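Local structure of AA9 family lytic polysaccharide monooxygenase cel61B (Hypocrea jecorina, 2VTC) at residues P68-T72 with T73-V77; T125-K129 with N130-W134. The protein uses a single copper ion to cleave crystalline and amorphous polysaccharides oxidatively, attacking glycosidic bonds to give C1- or C4-oxidised products. All coordinates share one frame; numbering follows the deposited sequence.

Contact 1: residues P68-T72 with T73-V77; sequences PDQYT and TPDIV
The carbonyl oxygen of Gln-70 is gripped twice by Thr-73, once through the backbone and once through the side chain. Thr-73 N reaches Gln-70 O at 3.1 Å and closes a type I beta turn over Gln-70 to Thr-73, which joins the 3-10 segment 68-70 to the short helix 75-78. The amide comes from well above the carbonyl plane, whereas the hydroxyl, Thr-73 OG1, gives its proton to Gln-70 O at 2.9 Å from only 20° off that plane. With chi1 at 76°, OG1 sits between the backbone N and carbonyl carbon of Thr-73, from where it can face back to the turn and forward to the helix. There Asp-75 N donates to Thr-73 OG1 in a weak capping bond of 3.4 Å, so one hydroxyl ties the turn to the helix start.

The amide of Gln-70 and the carboxylate of Asp-75 stand nearly perpendicular, their planes 80° apart, and a water bridges them: it accepts from Gln-70 NE2 at 2.8 Å and donates to Asp-75 OD2. The other oxygens are held close by, Gln-70 OE1 by Ser-67 N and Asp-75 OD1 by Asn-81 N, which fixes how each flat group is turned.

Tyr-71 and Ile-76 form the buried, apolar side. The tyrosine ring lies with one face over Pro-68 CA, and its hydroxyl bonds to Asn-194, next to Gln-193, a probable O2-binding residue, and Tyr-195, a copper ligand. Ile-76 CG2 packs against the backbone oxygen of Tyr-71, while its other branch swings CD1 obliquely to the ring, 4.0 Å from Tyr-71 CD1.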
# COMPACT_ATOMS: atom_id res chain seq x y z
N PRO A 68 -1.37 -15.27 1.40
CA PRO A 68 -0.13 -15.82 0.85
C PRO A 68 -0.30 -16.75 -0.36
O PRO A 68 0.59 -16.79 -1.23
CB PRO A 68 0.52 -16.52 2.06
CG PRO A 68 0.02 -15.74 3.21
CD PRO A 68 -1.41 -15.38 2.88
N ASP A 69 -1.42 -17.48 -0.42
CA ASP A 69 -1.68 -18.34 -1.58
C ASP A 69 -2.01 -17.52 -2.85
O ASP A 69 -2.21 -18.09 -3.93
CB ASP A 69 -2.78 -19.40 -1.30
CG ASP A 69 -4.12 -18.81 -0.86
OD1 ASP A 69 -4.34 -17.58 -0.89
OD2 ASP A 69 -5.02 -19.61 -0.48
N GLN A 70 -2.05 -16.20 -2.69
CA GLN A 70 -2.26 -15.28 -3.82
C GLN A 70 -1.02 -14.40 -4.10
O GLN A 70 -1.11 -13.46 -4.89
CB GLN A 70 -3.46 -14.40 -3.56
CG GLN A 70 -4.76 -15.16 -3.39
CD GLN A 70 -5.88 -14.24 -3.02
OE1 GLN A 70 -5.98 -13.76 -1.89
NE2 GLN A 70 -6.75 -13.94 -4.01
N TYR A 71 0.11 -14.69 -3.46
CA TYR A 71 1.30 -13.83 -3.63
C TYR A 71 1.91 -13.83 -5.04
O TYR A 71 2.73 -12.95 -5.34
CB TYR A 71 2.39 -14.17 -2.59
CG TYR A 71 2.14 -13.73 -1.15
CD1 TYR A 71 1.14 -12.82 -0.79
CD2 TYR A 71 2.99 -14.20 -0.14
CE1 TYR A 71 0.95 -12.42 0.56
CE2 TYR A 71 2.82 -13.80 1.18
CZ TYR A 71 1.83 -12.92 1.53
OH TYR A 71 1.64 -12.51 2.83
N THR A 72 1.55 -14.80 -5.89
CA THR A 72 2.06 -14.81 -7.27
C THR A 72 1.01 -14.41 -8.30
O THR A 72 1.25 -14.57 -9.49
CB THR A 72 2.64 -16.19 -7.67
OG1 THR A 72 1.58 -17.16 -7.74
CG2 THR A 72 3.71 -16.64 -6.68
N THR A 73 -0.14 -13.91 -7.83
CA THR A 73 -1.30 -13.59 -8.69
C THR A 73 -1.43 -12.10 -8.91
O THR A 73 -0.90 -11.30 -8.14
CB THR A 73 -2.64 -14.13 -8.09
OG1 THR A 73 -3.07 -13.30 -7.01
CG2 THR A 73 -2.52 -15.61 -7.65
N PRO A 74 -2.12 -11.68 -10.00
CA PRO A 74 -2.33 -10.25 -10.22
C PRO A 74 -2.97 -9.47 -9.07
O PRO A 74 -2.74 -8.28 -8.94
CB PRO A 74 -3.25 -10.23 -11.47
CG PRO A 74 -2.84 -11.47 -12.23
CD PRO A 74 -2.67 -12.50 -11.10
N ASP A 75 -3.76 -10.16 -8.23
CA ASP A 75 -4.44 -9.51 -7.13
C ASP A 75 -3.47 -8.91 -6.08
O ASP A 75 -3.86 -7.99 -5.37
CB ASP A 75 -5.39 -10.51 -6.45
CG ASP A 75 -6.76 -10.58 -7.15
OD1 ASP A 75 -6.98 -9.81 -8.15
OD2 ASP A 75 -7.60 -11.40 -6.71
N ILE A 76 -2.24 -9.42 -6.01
CA ILE A 76 -1.26 -8.87 -5.05
C ILE A 76 -0.72 -7.49 -5.48
O ILE A 76 -0.18 -6.74 -4.69
CB ILE A 76 -0.08 -9.86 -4.77
CG1 ILE A 76 0.72 -9.45 -3.51
CG2 ILE A 76 0.90 -9.90 -5.93
CD1 ILE A 76 -0.14 -9.32 -2.22
N VAL A 77 -0.88 -7.14 -6.76
CA VAL A 77 -0.33 -5.87 -7.23
C VAL A 77 -1.00 -4.67 -6.54
O VAL A 77 -0.32 -3.89 -5.85
CB VAL A 77 -0.44 -5.73 -8.78
CG1 VAL A 77 0.20 -4.40 -9.20
CG2 VAL A 77 0.22 -6.91 -9.52
O HOH W 1 -8.72 -11.94 -4.20

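Contact 2: residues T125-K129 with N130-W134; sequences TTVNK and NNLRW
Asn-130 lies beside Lys-129, the two side chains pointing the same way, with Asn-130 ND2 3.8 Å from Lys-129 CG. They stand on a short 3-10 turn that ends the loop after strand 113-119 and feeds strand 133-143 of the AA9 beta-sandwich. Beyond CG the lysine chain is fully extended, and it carries NZ to the carbonyl oxygen of Ala-82, so the alkyl part is what runs past the asparagine. Asn-130 stays at the surface, where it also touches Pro-74 and Val-77.

Asn-131 closes the first of two successive backbone bonds, its N donating to Asn-128 O at 3.0 Å. Beside that bond, Asn-131 CB lies 3.7 Å from Asn-128 O.

Leu-132 makes the second, Leu-132 N to Lys-129 O at 3.2 Å, and is the buried residue of the turn. With CG anti to its carbonyl carbon (chi1 -68°), the branch point lies by Lys-129 O, and from it CD1 packs by the backbone of Lys-129 while CD2 meets Val-127 CG2 at 3.9 Å, the side chains crossing at about a right angle. The leucine also leans on Val-118 of strand 113-119, and Val-127 on Pro-84. Cutting Leu-132 back to an alanine would probably leave Val-127 CG2 without its methyl partner and open a gap against Val-118.

Past Arg-133, whose guanidinium group bonds to the carbonyls of Ala-213 and Gly-214, the buried indole of Trp-134 is linked to the turn by a water. Trp-134 NE1 donates to this water at 2.9 Å, and the water in turn donates to Leu-132 O at 2.7 Å and, weakly, to Lys-129 O.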
# COMPACT_ATOMS: atom_id res chain seq x y z
N THR A 125 -2.85 6.16 -15.60
CA THR A 125 -4.29 5.89 -15.77
C THR A 125 -4.59 4.74 -16.74
O THR A 125 -5.71 4.18 -16.74
CB THR A 125 -5.04 7.18 -16.22
OG1 THR A 125 -4.67 7.49 -17.57
CG2 THR A 125 -4.70 8.37 -15.31
N THR A 126 -3.61 4.39 -17.57
CA THR A 126 -3.79 3.34 -18.58
C THR A 126 -2.70 2.27 -18.52
O THR A 126 -2.56 1.48 -19.44
CB THR A 126 -3.86 3.96 -20.00
OG1 THR A 126 -2.71 4.77 -20.19
CG2 THR A 126 -5.11 4.81 -20.17
N VAL A 127 -1.93 2.24 -17.43
CA VAL A 127 -0.81 1.32 -17.29
C VAL A 127 -1.30 -0.14 -17.18
O VAL A 127 -2.43 -0.40 -16.71
CB VAL A 127 0.06 1.73 -16.06
CG1 VAL A 127 -0.60 1.29 -14.75
CG2 VAL A 127 1.47 1.23 -16.15
N ASN A 128 -0.46 -1.07 -17.63
CA ASN A 128 -0.64 -2.49 -17.38
C ASN A 128 -0.02 -2.78 -16.01
O ASN A 128 1.21 -2.76 -15.86
CB ASN A 128 0.07 -3.31 -18.48
CG ASN A 128 -0.10 -4.82 -18.33
OD1 ASN A 128 0.22 -5.57 -19.28
ND2 ASN A 128 -0.56 -5.29 -17.17
N LYS A 129 -0.87 -3.00 -15.00
CA LYS A 129 -0.37 -3.19 -13.62
C LYS A 129 0.65 -4.32 -13.48
O LYS A 129 1.54 -4.27 -12.62
CB LYS A 129 -1.54 -3.40 -12.64
CG LYS A 129 -2.25 -4.75 -12.75
CD LYS A 129 -3.48 -4.74 -11.82
CE LYS A 129 -4.15 -6.09 -11.83
NZ LYS A 129 -5.34 -6.09 -10.93
N ASN A 130 0.53 -5.34 -14.32
CA ASN A 130 1.39 -6.51 -14.22
C ASN A 130 2.85 -6.24 -14.64
O ASN A 130 3.75 -7.04 -14.34
CB ASN A 130 0.76 -7.66 -15.01
CG ASN A 130 -0.63 -8.01 -14.51
OD1 ASN A 130 -1.60 -8.09 -15.29
ND2 ASN A 130 -0.76 -8.20 -13.21
N ASN A 131 3.07 -5.11 -15.31
CA ASN A 131 4.43 -4.72 -15.71
C ASN A 131 5.09 -3.75 -14.75
O ASN A 131 6.24 -3.35 -14.95
CB ASN A 131 4.42 -4.14 -17.13
CG ASN A 131 4.06 -5.16 -18.17
OD1 ASN A 131 4.20 -6.37 -17.95
ND2 ASN A 131 3.60 -4.69 -19.31
N LEU A 132 4.36 -3.35 -13.70
CA LEU A 132 4.91 -2.43 -12.71
C LEU A 132 5.99 -3.12 -11.87
O LEU A 132 5.86 -4.30 -11.53
CB LEU A 132 3.80 -1.86 -11.81
CG LEU A 132 2.81 -0.91 -12.49
CD1 LEU A 132 1.66 -0.57 -11.55
CD2 LEU A 132 3.51 0.38 -12.98
N ARG A 133 7.05 -2.38 -11.57
CA ARG A 133 8.17 -2.89 -10.75
C ARG A 133 8.35 -1.99 -9.55
O ARG A 133 8.49 -0.79 -9.68
CB ARG A 133 9.48 -3.02 -11.57
CG ARG A 133 9.33 -3.85 -12.87
CD ARG A 133 10.66 -3.95 -13.66
NE ARG A 133 11.67 -4.57 -12.82
CZ ARG A 133 11.90 -5.88 -12.76
NH1 ARG A 133 11.25 -6.71 -13.57
NH2 ARG A 133 12.81 -6.35 -11.92
N TRP A 134 8.31 -2.57 -8.35
CA TRP A 134 8.17 -1.80 -7.13
C TRP A 134 9.45 -1.63 -6.36
O TRP A 134 10.26 -2.55 -6.26
CB TRP A 134 7.15 -2.54 -6.24
CG TRP A 134 5.85 -2.67 -6.95
CD1 TRP A 134 5.39 -3.77 -7.64
CD2 TRP A 134 4.83 -1.68 -7.05
NE1 TRP A 134 4.16 -3.51 -8.19
CE2 TRP A 134 3.78 -2.24 -7.82
CE3 TRP A 134 4.71 -0.35 -6.59
CZ2 TRP A 134 2.61 -1.53 -8.14
CZ3 TRP A 134 3.54 0.36 -6.91
CH2 TRP A 134 2.51 -0.24 -7.68
O HOH W 2 3.83 -5.51 -10.32

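Contacts 1 and 2 follow one another along the chain, their centres about 15 Å apart, yet they touch directly. Pro-74, just before helix 75-78, meets the turn of contact 2, its CB 3.7 Å from Asn-130 ND2. Val-77 of the helix places CG1 3.7 Å from Lys-129 O and 3.9 Å from CZ2 of Trp-134 in strand 133-143. Contact 1 is partly buried and lies on the side of the metal site, pairing hydroxyl, carboxylate and amide bonds with an apolar interior. Contact 2 is a surface turn away from the annotated sites; two backbone hydrogen bonds close it, with asparagines at the surface and a leucine turned inward. Each has one bridging water.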